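PDB 3N0X: possible substrate binding protein of ABC transporter system from Rhodopseudomonas palustris, which probably binds a branched-chain amino acid or similar ligand in the periplasm and delivers it to an ABC transporter for uptake. Local coordinates for residues 52-55 against 60-63; 118-123 against 313-318; 156-161 against 175-180; 194-199 against 227-232; 258-263 against 338-343. All coordinates share one frame; numbering follows the deposited sequence. Where two conformers were deposited one is given.

In the fold
Interactions 2 and 5 are buried and join parts far apart in sequence; interactions 1, 3 and 4 are partly buried and more local. Interactions 1 and 2 reach the same mixed sheet, 1 at the end of strand 45-53 and 2 at its outermost strand 119-121. Interactions 3 and 4 share the four-stranded parallel sheet, at its two outer strands, with centres 18 Å apart. Interaction 5 lies at the antiparallel sheet, and its segments alternate along the chain with those of interaction 2. Chemistry follows place. Interaction 2 sets selenomethionine over a phenyl face, and interaction 5 is aliphatic on aromatic. Interactions 1, 3 and 4 mix apolar contact with hydroxyl, carboxylate or lysine groups.

Interaction 1 of 5, residues 52-55 against 60-63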
# COMPACT_ATOMS: atom_id res chain seq x y z
N LYS A 52 2.82 -15.99 13.50
CA LYS A 52 4.14 -16.56 13.25
C LYS A 52 5.06 -15.39 12.92
O LYS A 52 4.93 -14.76 11.87
CB LYS A 52 4.13 -17.52 12.05
CG LYS A 52 3.22 -18.74 12.15
CD LYS A 52 3.98 -19.87 12.84
CE LYS A 52 3.13 -21.10 12.93
NZ LYS A 52 3.50 -21.89 14.12
N ASP A 53 6.01 -15.13 13.79
CA ASP A 53 7.02 -14.11 13.56
C ASP A 53 8.08 -14.63 12.61
O ASP A 53 8.74 -15.64 12.91
CB ASP A 53 7.62 -13.74 14.92
CG ASP A 53 8.75 -12.74 14.84
OD1 ASP A 53 8.98 -12.04 13.82
OD2 ASP A 53 9.39 -12.63 15.91
N ASP A 54 8.26 -13.97 11.47
CA ASP A 54 9.31 -14.35 10.53
C ASP A 54 10.58 -13.52 10.60
O ASP A 54 11.51 -13.76 9.85
CB ASP A 54 8.77 -14.44 9.08
CG ASP A 54 8.36 -13.09 8.50
OD1 ASP A 54 8.71 -12.03 9.05
OD2 ASP A 54 7.72 -13.12 7.43
N GLN A 55 10.61 -12.54 11.50
CA GLN A 55 11.75 -11.64 11.67
C GLN A 55 12.15 -10.90 10.41
O GLN A 55 13.25 -10.39 10.31
CB GLN A 55 12.95 -12.39 12.27
CG GLN A 55 12.60 -13.17 13.53
CD GLN A 55 13.78 -13.87 14.14
OE1 GLN A 55 14.90 -13.36 14.08
NE2 GLN A 55 13.55 -15.04 14.70
N LEU A 60 13.19 -17.83 7.18
CA LEU A 60 12.35 -18.07 8.33
C LEU A 60 10.88 -17.95 7.93
O LEU A 60 10.04 -18.68 8.46
CB LEU A 60 12.69 -17.11 9.48
CG LEU A 60 14.06 -17.20 10.17
CD1 LEU A 60 14.01 -16.30 11.44
CD2 LEU A 60 14.44 -18.64 10.50
N SER A 61 10.57 -17.03 7.02
CA SER A 61 9.19 -16.85 6.57
C SER A 61 8.66 -18.10 5.89
O SER A 61 7.55 -18.59 6.20
CB SER A 61 9.09 -15.64 5.66
OG SER A 61 7.77 -15.11 5.66
N LYS A 62 9.46 -18.68 4.98
CA LYS A 62 9.09 -19.88 4.23
C LYS A 62 8.79 -21.02 5.18
O LYS A 62 7.84 -21.78 5.01
CB LYS A 62 10.21 -20.31 3.27
CG LYS A 62 10.36 -19.42 2.06
CD LYS A 62 11.22 -20.08 1.00
CE LYS A 62 10.56 -21.35 0.47
N ALA A 63 9.66 -21.15 6.20
CA ALA A 63 9.49 -22.20 7.21
C ALA A 63 8.26 -21.98 8.10
O ALA A 63 7.48 -22.92 8.38
CB ALA A 63 10.77 -22.36 8.06
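The carboxylate of Asp54 reaches Ser61 because its CG is tucked between the backbone N and the carbonyl carbon (chi1 67°). Ser61 answers with OG swung away from its own backbone N, chi1 -156°. The two polar ends then meet. Asp54 OD2 and Ser61 OG lie 2.7 Å apart, at hydrogen-bonding distance, and Ser61 OG also bonds to Asp89 OD2. Asp54 OD2 is held a second time, by Thr80 OG1, and OD1 accepts from Ser56 N. The carboxylate is thus fixed at both oxygens.

Beside it, the Leu60 methyl CD1 rests against the Gln55 amide in a van der Waals contact, 3.5 Å from Gln55 NE2, with the two chains passing at a slant. Leu60 CB also packs against the backbone, 3.6 Å from Asp54 O. The turn is shaped by Asp53, whose OD1 accepts from Gln55 N at 2.9 Å in an Asx turn.

The contact closes the short link from strand 45-53 into helix 58-70. Ser61 also touches Ile10 on the adjacent strand 5-11 and Ala85 on helix 83-96, so it lies where the sheet meets both helices.

Interaction 2 of 5, residues 118-123 against 313-318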
# COMPACT_ATOMS: atom_id res chain seq x y z
N TYR A 118 -2.65 -19.49 -5.99
CA TYR A 118 -2.99 -19.52 -4.56
C TYR A 118 -2.76 -18.17 -3.87
O TYR A 118 -3.06 -18.01 -2.68
CB TYR A 118 -2.14 -20.60 -3.86
CG TYR A 118 -2.49 -21.99 -4.39
CD1 TYR A 118 -3.57 -22.69 -3.89
CD2 TYR A 118 -1.75 -22.58 -5.39
CE1 TYR A 118 -3.93 -23.93 -4.38
CE2 TYR A 118 -2.11 -23.82 -5.90
CZ TYR A 118 -3.20 -24.50 -5.39
OH TYR A 118 -3.60 -25.75 -5.85
N ILE A 119 -2.22 -17.22 -4.61
CA ILE A 119 -1.87 -15.89 -4.10
C ILE A 119 -2.96 -14.86 -4.42
O ILE A 119 -3.35 -14.67 -5.57
CB ILE A 119 -0.50 -15.41 -4.70
CG1 ILE A 119 0.60 -16.45 -4.54
CG2 ILE A 119 -0.09 -14.02 -4.09
CD1 ILE A 119 0.77 -17.00 -3.14
N PHE A 120 -3.45 -14.21 -3.35
CA PHE A 120 -4.30 -13.04 -3.46
C PHE A 120 -3.58 -11.92 -2.71
O PHE A 120 -2.66 -12.14 -1.94
CB PHE A 120 -5.69 -13.28 -2.88
CG PHE A 120 -6.55 -14.22 -3.69
CD1 PHE A 120 -6.33 -15.61 -3.65
CD2 PHE A 120 -7.52 -13.73 -4.53
CE1 PHE A 120 -7.13 -16.45 -4.41
CE2 PHE A 120 -8.31 -14.58 -5.26
CZ PHE A 120 -8.12 -15.93 -5.21
N ARG A 121 -3.98 -10.68 -2.97
CA ARG A 121 -3.34 -9.55 -2.28
C ARG A 121 -4.35 -8.48 -1.95
O ARG A 121 -4.96 -7.91 -2.85
CB ARG A 121 -2.21 -8.95 -3.11
CG ARG A 121 -1.64 -7.69 -2.41
CD ARG A 121 -0.24 -7.38 -2.69
NE ARG A 121 0.09 -7.29 -4.11
CZ ARG A 121 1.35 -7.15 -4.54
NH1 ARG A 121 2.31 -7.06 -3.67
NH2 ARG A 121 1.64 -7.14 -5.84
N THR A 122 -4.45 -8.15 -0.65
CA THR A 122 -5.22 -6.99 -0.20
C THR A 122 -4.38 -5.69 -0.15
O THR A 122 -4.94 -4.62 -0.36
CB THR A 122 -5.87 -7.25 1.16
OG1 THR A 122 -4.88 -7.65 2.11
CG2 THR A 122 -6.94 -8.30 1.06
N GLY A 123 -3.09 -5.81 0.16
CA GLY A 123 -2.21 -4.66 0.18
C GLY A 123 -2.20 -4.00 -1.19
O GLY A 123 -2.43 -4.66 -2.21
N ALA A 313 -14.54 -18.57 -5.11
CA ALA A 313 -15.32 -17.53 -4.43
C ALA A 313 -14.61 -16.17 -4.48
O ALA A 313 -15.27 -15.13 -4.71
CB ALA A 313 -15.57 -17.95 -2.97
N MSE A 314 -13.29 -16.17 -4.33
CA MSE A 314 -12.51 -14.94 -4.20
C MSE A 314 -12.22 -14.22 -5.53
O MSE A 314 -12.08 -12.99 -5.54
CB MSE A 314 -11.21 -15.21 -3.44
CG MSE A 314 -11.49 -15.56 -1.99
SE MSE A 314 -9.95 -16.25 -1.10
CE MSE A 314 -8.88 -14.71 -0.88
N GLU A 315 -12.16 -14.96 -6.65
CA GLU A 315 -11.88 -14.33 -7.94
C GLU A 315 -13.05 -13.42 -8.33
O GLU A 315 -14.19 -13.89 -8.48
CB GLU A 315 -11.66 -15.41 -9.03
CG GLU A 315 -10.30 -16.06 -8.88
CD GLU A 315 -9.89 -16.93 -10.09
OE1 GLU A 315 -10.79 -17.33 -10.88
OE2 GLU A 315 -8.67 -17.22 -10.18
N GLY A 316 -12.77 -12.12 -8.48
CA GLY A 316 -13.83 -11.15 -8.83
C GLY A 316 -14.67 -10.70 -7.62
O GLY A 316 -15.67 -10.01 -7.81
N MSE A 317 -14.29 -11.13 -6.43
CA MSE A 317 -15.08 -10.90 -5.21
C MSE A 317 -14.90 -9.48 -4.68
O MSE A 317 -13.77 -9.07 -4.38
CB MSE A 317 -14.70 -11.88 -4.11
CG MSE A 317 -15.67 -11.90 -2.93
SE MSE A 317 -15.01 -13.02 -1.50
CE MSE A 317 -13.74 -11.82 -0.79
N GLU A 318 -16.02 -8.80 -4.46
CA GLU A 318 -16.04 -7.50 -3.76
C GLU A 318 -16.09 -7.71 -2.25
O GLU A 318 -16.69 -8.69 -1.77
CB GLU A 318 -17.26 -6.69 -4.19
CG GLU A 318 -17.30 -6.40 -5.67
CD GLU A 318 -18.38 -5.38 -6.07
OE1 GLU A 318 -19.25 -5.04 -5.23
OE2 GLU A 318 -18.35 -4.93 -7.25
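Phe120 and Met314 form a Met-aromatic contact between the outermost strand of the mixed sheet, 119-121, and the end of helix 307-314. Phe120 CG points away from its carbonyl carbon (chi1 -70°), which directs the ring to Met314. Met314 is modelled as selenomethionine, so selenium takes the place of sulfur. Its chain runs on extended through chi2 and bends at chi3, 73°, which turns the methyl back over the ring. CE sits over one face, 3.9 Å from the centroid of the Phe120 ring, and makes a CH-pi contact. It is displaced from the centre toward the rim. Met314 SE lies over the same face, 4.4 Å from the Phe120 centroid and 12° off the ring normal.

The base of the side chain is in contact too: Met314 CB is 3.5 Å from Phe120 CE2. With only an alanine in place of Phe120, Met314 CE and SE would probably lose the ring face they cover, and a gap would open between strand and helix. Met314 also touches Ile101 of strand 100-102 and Ala298 of helix 283-302.

After the helix, a type II turn runs from Met314 to Met317, closed by Met317 N to Met314 O. Glu315 CG skirts the ring, while its carboxylate turns to His333 through OE2. The nearest side-chain approach of Glu315 to the ring is from CG to Phe120 CZ, 4.3 Å.

Interaction 3 of 5, residues 156-161 against 175-180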
# COMPACT_ATOMS: atom_id res chain seq x y z
N ASP A 156 10.83 1.18 -12.06
CA ASP A 156 9.55 0.59 -12.35
C ASP A 156 8.43 1.52 -11.87
O ASP A 156 7.38 1.60 -12.51
CB ASP A 156 9.42 -0.76 -11.69
CG ASP A 156 10.41 -1.81 -12.24
OD1 ASP A 156 11.07 -1.57 -13.29
OD2 ASP A 156 10.56 -2.86 -11.58
N GLY A 157 8.66 2.24 -10.77
CA GLY A 157 7.65 3.19 -10.27
C GLY A 157 7.46 4.32 -11.26
O GLY A 157 6.34 4.69 -11.61
N VAL A 158 8.56 4.89 -11.74
CA VAL A 158 8.44 5.97 -12.73
C VAL A 158 7.84 5.44 -14.03
O VAL A 158 7.02 6.12 -14.64
CB VAL A 158 9.75 6.71 -12.97
CG1 VAL A 158 9.62 7.70 -14.19
CG2 VAL A 158 10.21 7.46 -11.72
N ALA A 159 8.19 4.21 -14.42
CA ALA A 159 7.57 3.65 -15.62
C ALA A 159 6.06 3.60 -15.51
O ALA A 159 5.33 3.96 -16.44
CB ALA A 159 8.16 2.25 -15.95
N ALA A 160 5.57 3.14 -14.36
CA ALA A 160 4.12 3.04 -14.12
C ALA A 160 3.44 4.42 -14.10
O ALA A 160 2.36 4.63 -14.67
CB ALA A 160 3.85 2.26 -12.84
N PHE A 161 4.10 5.35 -13.42
CA PHE A 161 3.65 6.73 -13.36
C PHE A 161 3.53 7.32 -14.76
O PHE A 161 2.52 7.95 -15.08
CB PHE A 161 4.65 7.52 -12.46
CG PHE A 161 4.39 8.98 -12.34
CD1 PHE A 161 4.94 9.89 -13.24
CD2 PHE A 161 3.64 9.48 -11.26
CE1 PHE A 161 4.72 11.25 -13.10
CE2 PHE A 161 3.46 10.85 -11.09
CZ PHE A 161 3.97 11.75 -12.04
N GLU A 175 13.24 12.74 -16.83
CA GLU A 175 13.35 11.73 -15.77
C GLU A 175 14.79 11.70 -15.32
O GLU A 175 15.71 11.58 -16.16
CB GLU A 175 12.95 10.35 -16.29
CG GLU A 175 11.59 10.19 -16.87
CD GLU A 175 11.46 8.90 -17.66
OE1 GLU A 175 11.83 7.79 -17.17
OE2 GLU A 175 11.06 9.01 -18.84
N GLU A 176 15.01 11.90 -14.02
CA GLU A 176 16.34 11.81 -13.46
C GLU A 176 16.42 10.59 -12.54
O GLU A 176 15.54 10.39 -11.66
CB GLU A 176 16.68 13.08 -12.66
CG GLU A 176 16.91 14.26 -13.52
CD GLU A 176 18.32 14.26 -14.14
OE1 GLU A 176 19.21 13.46 -13.68
OE2 GLU A 176 18.57 15.09 -15.03
N TYR A 177 17.49 9.82 -12.70
CA TYR A 177 17.77 8.64 -11.87
C TYR A 177 19.14 8.80 -11.26
O TYR A 177 20.10 8.96 -11.99
CB TYR A 177 17.70 7.34 -12.68
CG TYR A 177 16.35 7.11 -13.30
CD1 TYR A 177 15.30 6.61 -12.55
CD2 TYR A 177 16.11 7.47 -14.63
CE1 TYR A 177 14.05 6.42 -13.10
CE2 TYR A 177 14.83 7.32 -15.19
CZ TYR A 177 13.81 6.79 -14.41
OH TYR A 177 12.53 6.63 -14.96
N VAL A 178 19.21 8.77 -9.94
CA VAL A 178 20.48 9.00 -9.24
C VAL A 178 20.79 7.80 -8.37
O VAL A 178 19.91 7.00 -8.05
CB VAL A 178 20.42 10.31 -8.40
CG1 VAL A 178 20.10 11.50 -9.31
CG2 VAL A 178 19.42 10.20 -7.26
N PRO A 179 22.07 7.68 -8.00
CA PRO A 179 22.42 6.52 -7.18
C PRO A 179 21.56 6.42 -5.92
O PRO A 179 21.15 7.42 -5.32
CB PRO A 179 23.91 6.76 -6.89
CG PRO A 179 24.41 7.52 -8.06
CD PRO A 179 23.24 8.40 -8.50
N THR A 180 21.24 5.19 -5.54
CA THR A 180 20.35 4.94 -4.41
C THR A 180 20.80 5.63 -3.13
O THR A 180 19.97 6.00 -2.32
CB THR A 180 20.23 3.44 -4.07
OG1 THR A 180 21.55 2.87 -3.98
CG2 THR A 180 19.39 2.70 -5.12
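Val158 CG1 touches the phenol oxygen of Tyr177, 3.2 Å from Tyr177 OH, a tight contact. The two side chains come from opposite directions. Val158 CB is close to the same oxygen, and CG2 lies 4.2 Å from Tyr177 CE1, oblique to the ring. The same CG1 also reaches the carboxylate of Glu175, 3.7 Å from Glu175 OE1. Val158 CG1 lies anti to the backbone N (chi1 171°), which carries this methyl out to both oxygens.

The two oxygens are tied to each other. Tyr177 OH donates to Glu175 OE1 at 2.6 Å, using the anti lone pair of the carboxylate. Glu175 OE1 lies at the edge of the Tyr177 ring and in its plane. This bond links residues two apart on one strand and holds the phenol and carboxylate together against the valine.

Further out, Lys162, on helix 152-165 with Val158, forms a salt bridge with Glu175 OE2. Arg155 makes a cation-pi contact with Tyr177. Val158 also packs on Thr146 and Ala148 of strand 142-149. The contact thus lies within the beta-alpha-beta unit of strand 142-149, helix 152-165 and strand 171-178, which is characteristic of the parallel alpha/beta lobes of periplasmic binding proteins.

Interaction 4 of 5, residues 194-199 against 227-232; sequences DALKDK and YGIELS
Leu196 and Lys197 carry the contact with Ile229 and Tyr227, and Asp194, three residues before the lysine, holds its ammonium group. Asp194 OD1 takes a salt bridge and hydrogen bond from Lys197 NZ at 3.0 Å. The ammonium comes from above the carboxylate plane, 53° out of it. Gln190 NE2 is a second partner of this oxygen.

Leu196 turns inward. Its CB is 3.8 Å from Ile229 CD1, and its CD1 is 4.0 Å from Ile229 CG2. The two side chains cross at about a right angle. Both also touch Ile205 on strand 202-207. This joins the end of helix 186-196 to strand 229-233, one of the two outermost strands of the parallel sheet in this alpha/beta lobe of the periplasmic binding protein.

Lys197 has CG between its backbone N and carbonyl carbon (chi1 66°) and is extended beyond that. The chain therefore runs alongside Tyr227, pointing the same way. Lys197 CB is 3.6 Å from Tyr227 CD1, and Lys197 CD is 3.7 Å from Tyr227 CE1. A serine in place of Lys197 would probably leave Asp194 without its salt-bridge mate and take away the methylenes that pack beside Tyr227 CE1. The tyrosine hydroxyl goes to Gln190.

A water donates to Lys197 O at 2.9 Å and, weakly, to Tyr227 O. Lys199 N closes a type I turn by bonding back to Leu196 O.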
# COMPACT_ATOMS: atom_id res chain seq x y z
N ASP A 194 16.15 23.45 -14.11
CA ASP A 194 16.42 23.94 -15.47
C ASP A 194 15.49 23.32 -16.52
O ASP A 194 15.09 23.99 -17.49
CB ASP A 194 17.88 23.77 -15.86
CG ASP A 194 18.80 24.70 -15.08
OD1 ASP A 194 18.33 25.65 -14.39
OD2 ASP A 194 20.02 24.46 -15.14
N ALA A 195 15.11 22.06 -16.31
CA ALA A 195 14.17 21.37 -17.19
C ALA A 195 12.72 21.90 -17.15
O ALA A 195 11.93 21.60 -18.04
CB ALA A 195 14.15 19.86 -16.87
N LEU A 196 12.36 22.61 -16.08
CA LEU A 196 11.03 23.10 -15.90
C LEU A 196 10.85 24.63 -15.92
O LEU A 196 9.74 25.09 -16.18
CB LEU A 196 10.48 22.57 -14.59
CG LEU A 196 10.23 21.08 -14.48
CD1 LEU A 196 9.83 20.79 -12.98
CD2 LEU A 196 9.15 20.56 -15.46
N LYS A 197 11.88 25.37 -15.55
CA LYS A 197 11.72 26.78 -15.23
C LYS A 197 11.14 27.66 -16.34
O LYS A 197 10.57 28.70 -16.03
CB LYS A 197 13.02 27.39 -14.72
CG LYS A 197 14.13 27.46 -15.76
CD LYS A 197 15.36 27.99 -15.11
CE LYS A 197 16.54 27.95 -16.05
NZ LYS A 197 17.77 28.43 -15.30
N ASP A 198 11.32 27.27 -17.59
CA ASP A 198 10.84 28.08 -18.70
C ASP A 198 9.50 27.60 -19.27
O ASP A 198 9.01 28.20 -20.22
CB ASP A 198 11.89 28.17 -19.80
CG ASP A 198 13.11 28.97 -19.39
OD1 ASP A 198 12.98 29.93 -18.58
OD2 ASP A 198 14.22 28.65 -19.88
N LYS A 199 8.89 26.59 -18.65
CA LYS A 199 7.65 26.04 -19.16
C LYS A 199 6.49 26.93 -18.75
O LYS A 199 6.50 27.54 -17.65
CB LYS A 199 7.40 24.64 -18.56
CG LYS A 199 8.46 23.58 -18.83
CD LYS A 199 8.55 23.13 -20.26
CE LYS A 199 9.72 22.13 -20.41
NZ LYS A 199 10.04 21.81 -21.82
N TYR A 227 11.31 29.41 -9.09
CA TYR A 227 11.13 29.08 -10.50
C TYR A 227 9.68 28.73 -10.85
O TYR A 227 9.41 28.29 -11.96
CB TYR A 227 11.94 27.85 -10.83
CG TYR A 227 13.42 28.06 -10.74
CD1 TYR A 227 14.06 28.90 -11.61
CD2 TYR A 227 14.16 27.38 -9.81
CE1 TYR A 227 15.43 29.07 -11.56
CE2 TYR A 227 15.53 27.53 -9.77
CZ TYR A 227 16.14 28.39 -10.65
OH TYR A 227 17.50 28.56 -10.60
N GLY A 228 8.77 28.92 -9.90
CA GLY A 228 7.40 28.53 -10.04
C GLY A 228 7.23 27.02 -10.14
O GLY A 228 6.34 26.53 -10.84
N ILE A 229 8.06 26.28 -9.42
CA ILE A 229 7.98 24.82 -9.38
C ILE A 229 7.47 24.34 -8.03
O ILE A 229 7.92 24.85 -6.98
CB ILE A 229 9.38 24.21 -9.67
CG1 ILE A 229 9.87 24.61 -11.05
CG2 ILE A 229 9.37 22.67 -9.53
CD1 ILE A 229 11.38 24.34 -11.30
N GLU A 230 6.57 23.35 -8.06
CA GLU A 230 6.01 22.69 -6.89
C GLU A 230 6.66 21.33 -6.75
O GLU A 230 7.01 20.72 -7.76
CB GLU A 230 4.51 22.38 -7.11
CG GLU A 230 3.56 23.51 -6.96
CD GLU A 230 2.12 23.01 -6.91
OE1 GLU A 230 1.82 22.17 -6.02
OE2 GLU A 230 1.32 23.43 -7.77
N LEU A 231 6.80 20.84 -5.53
CA LEU A 231 7.25 19.48 -5.28
C LEU A 231 6.05 18.62 -4.98
O LEU A 231 5.04 19.10 -4.48
CB LEU A 231 8.18 19.41 -4.08
CG LEU A 231 9.47 20.24 -4.11
CD1 LEU A 231 10.31 19.96 -2.82
CD2 LEU A 231 10.29 20.02 -5.40
N SER A 232 6.14 17.34 -5.34
CA SER A 232 5.09 16.36 -5.11
C SER A 232 5.71 15.02 -4.79
O SER A 232 6.77 14.66 -5.31
CB SER A 232 4.15 16.26 -6.32
OG SER A 232 3.10 15.29 -6.21
O HOH W 1 10.95 30.53 -13.87

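Interaction 5 of 5, residues 258-263 against 338-343; sequences YDIPKN and SMYHFK
Tyr340 meets Ile260 at the root of its side chain and Pro261 at the tip. Its CB lies 4.1 Å from Ile260 CD1. Its CG sits on the backbone N side, far from the carbonyl carbon (chi1 -53°), and this directs the ring at the loop. CG is 3.9 Å from Ile260 CG2. The next atom out, CD1, makes the closer approach: Tyr340 CD1 and Ile260 CG2 are 3.5 Å apart. CE1 is still within touch of that methyl. On the far half of the ring Pro261 takes over. Tyr340 CZ is 3.7 Å from Pro261 CG, and CE2 is a little farther from the same carbon. At the tip, Tyr340 OH comes 3.5 Å from Pro261 CG and also touches CB.

The isoleucine and tyrosine run antiparallel alongside one another; the proline ring lies across the phenol end. Ile260 CG2 and Pro261 CG both approach the ring obliquely. The contact is apolar, with no hydrogen bond across it.

The loop has ties of its own. Lys262 NZ donates to Asp259 O at 2.9 Å, from above the carbonyl plane. Pro261 O accepts from Asn266 ND2. Asn263 is the N-cap of helix 264-277, and its OD1 takes the backbone N of Asn266.

Tyr340 pairs through its backbone with Thr254 of strand 251-254. Strand 335-345 of the antiparallel sheet so receives the loop between strand 251-254 and helix 264-277, within the periplasmic binding protein fold.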
# COMPACT_ATOMS: atom_id res chain seq x y z
N TYR A 258 -6.05 8.30 8.07
CA TYR A 258 -7.20 7.94 8.90
C TYR A 258 -8.43 8.84 8.72
O TYR A 258 -9.55 8.35 8.78
CB TYR A 258 -6.82 7.86 10.38
CG TYR A 258 -6.33 9.15 11.02
CD1 TYR A 258 -5.01 9.56 10.89
CD2 TYR A 258 -7.19 9.92 11.78
CE1 TYR A 258 -4.56 10.75 11.50
CE2 TYR A 258 -6.75 11.11 12.39
CZ TYR A 258 -5.44 11.51 12.24
OH TYR A 258 -5.02 12.71 12.84
N ASP A 259 -8.21 10.14 8.55
CA ASP A 259 -9.33 11.08 8.56
C ASP A 259 -9.93 11.27 7.18
O ASP A 259 -10.89 12.01 7.04
CB ASP A 259 -8.91 12.45 9.14
CG ASP A 259 -10.09 13.27 9.68
OD1 ASP A 259 -10.97 12.70 10.35
OD2 ASP A 259 -10.12 14.51 9.47
N ILE A 260 -9.39 10.59 6.15
CA ILE A 260 -9.98 10.75 4.82
C ILE A 260 -11.22 9.89 4.52
O ILE A 260 -12.28 10.42 4.15
CB ILE A 260 -8.93 10.65 3.68
CG1 ILE A 260 -8.00 11.87 3.72
CG2 ILE A 260 -9.58 10.56 2.30
CD1 ILE A 260 -6.93 11.85 2.62
N PRO A 261 -11.15 8.55 4.67
CA PRO A 261 -12.31 7.78 4.24
C PRO A 261 -13.48 7.95 5.20
O PRO A 261 -13.30 7.86 6.43
CB PRO A 261 -11.83 6.32 4.28
CG PRO A 261 -10.28 6.44 4.26
CD PRO A 261 -10.02 7.68 5.05
N LYS A 262 -14.65 8.20 4.61
CA LYS A 262 -15.89 8.40 5.34
C LYS A 262 -16.84 7.26 4.98
O LYS A 262 -17.50 7.23 3.92
CB LYS A 262 -16.50 9.77 5.01
CG LYS A 262 -15.59 10.95 5.26
CD LYS A 262 -15.11 11.03 6.66
CE LYS A 262 -14.15 12.18 6.87
NZ LYS A 262 -13.55 12.18 8.23
N ASN A 263 -16.82 6.26 5.83
CA ASN A 263 -17.67 5.11 5.69
C ASN A 263 -17.78 4.47 7.08
O ASN A 263 -16.97 4.77 7.95
CB ASN A 263 -17.13 4.15 4.64
CG ASN A 263 -15.78 3.57 5.01
OD1 ASN A 263 -15.67 2.78 5.96
ND2 ASN A 263 -14.75 3.97 4.29
N SER A 338 -9.72 2.08 -3.96
CA SER A 338 -9.55 3.52 -4.02
C SER A 338 -8.18 3.91 -3.58
O SER A 338 -7.56 3.20 -2.82
CB SER A 338 -10.57 4.22 -3.10
OG SER A 338 -11.90 4.05 -3.54
N MSE A 339 -7.75 5.09 -4.01
CA MSE A 339 -6.56 5.75 -3.49
C MSE A 339 -6.94 7.24 -3.31
O MSE A 339 -7.97 7.68 -3.82
CB MSE A 339 -5.38 5.57 -4.46
CG MSE A 339 -5.05 4.09 -4.77
SE MSE A 339 -4.20 3.10 -3.38
CE MSE A 339 -2.50 3.95 -3.58
N TYR A 340 -6.13 7.99 -2.55
CA TYR A 340 -6.57 9.33 -2.10
C TYR A 340 -5.62 10.43 -2.54
O TYR A 340 -4.45 10.42 -2.19
CB TYR A 340 -6.74 9.36 -0.58
CG TYR A 340 -7.65 8.23 -0.12
CD1 TYR A 340 -9.01 8.30 -0.35
CD2 TYR A 340 -7.13 7.09 0.49
CE1 TYR A 340 -9.86 7.26 0.04
CE2 TYR A 340 -7.96 6.06 0.86
CZ TYR A 340 -9.30 6.14 0.66
OH TYR A 340 -10.16 5.07 1.01
N HIS A 341 -6.12 11.34 -3.35
CA HIS A 341 -5.42 12.55 -3.73
C HIS A 341 -5.57 13.51 -2.55
O HIS A 341 -6.68 13.89 -2.19
CB HIS A 341 -6.07 13.13 -5.01
CG HIS A 341 -5.49 14.44 -5.49
ND1 HIS A 341 -6.02 15.06 -6.60
CD2 HIS A 341 -4.51 15.25 -5.02
CE1 HIS A 341 -5.36 16.20 -6.81
NE2 HIS A 341 -4.42 16.33 -5.89
N PHE A 342 -4.43 13.91 -1.99
CA PHE A 342 -4.38 14.74 -0.75
C PHE A 342 -3.65 16.04 -1.01
O PHE A 342 -2.97 16.20 -2.03
CB PHE A 342 -3.65 14.01 0.40
CG PHE A 342 -2.20 13.77 0.12
CD1 PHE A 342 -1.24 14.75 0.36
CD2 PHE A 342 -1.77 12.54 -0.40
CE1 PHE A 342 0.08 14.54 0.05
CE2 PHE A 342 -0.42 12.31 -0.68
CZ PHE A 342 0.52 13.32 -0.45
N LYS A 343 -3.83 16.99 -0.08
CA LYS A 343 -3.07 18.23 -0.03
C LYS A 343 -2.59 18.40 1.43
O LYS A 343 -3.39 18.24 2.38
CB LYS A 343 -3.91 19.42 -0.47
CG LYS A 343 -3.13 20.74 -0.59
CD LYS A 343 -3.98 21.88 -1.21
CE LYS A 343 -3.09 23.04 -1.60
NZ LYS A 343 -2.19 22.72 -2.77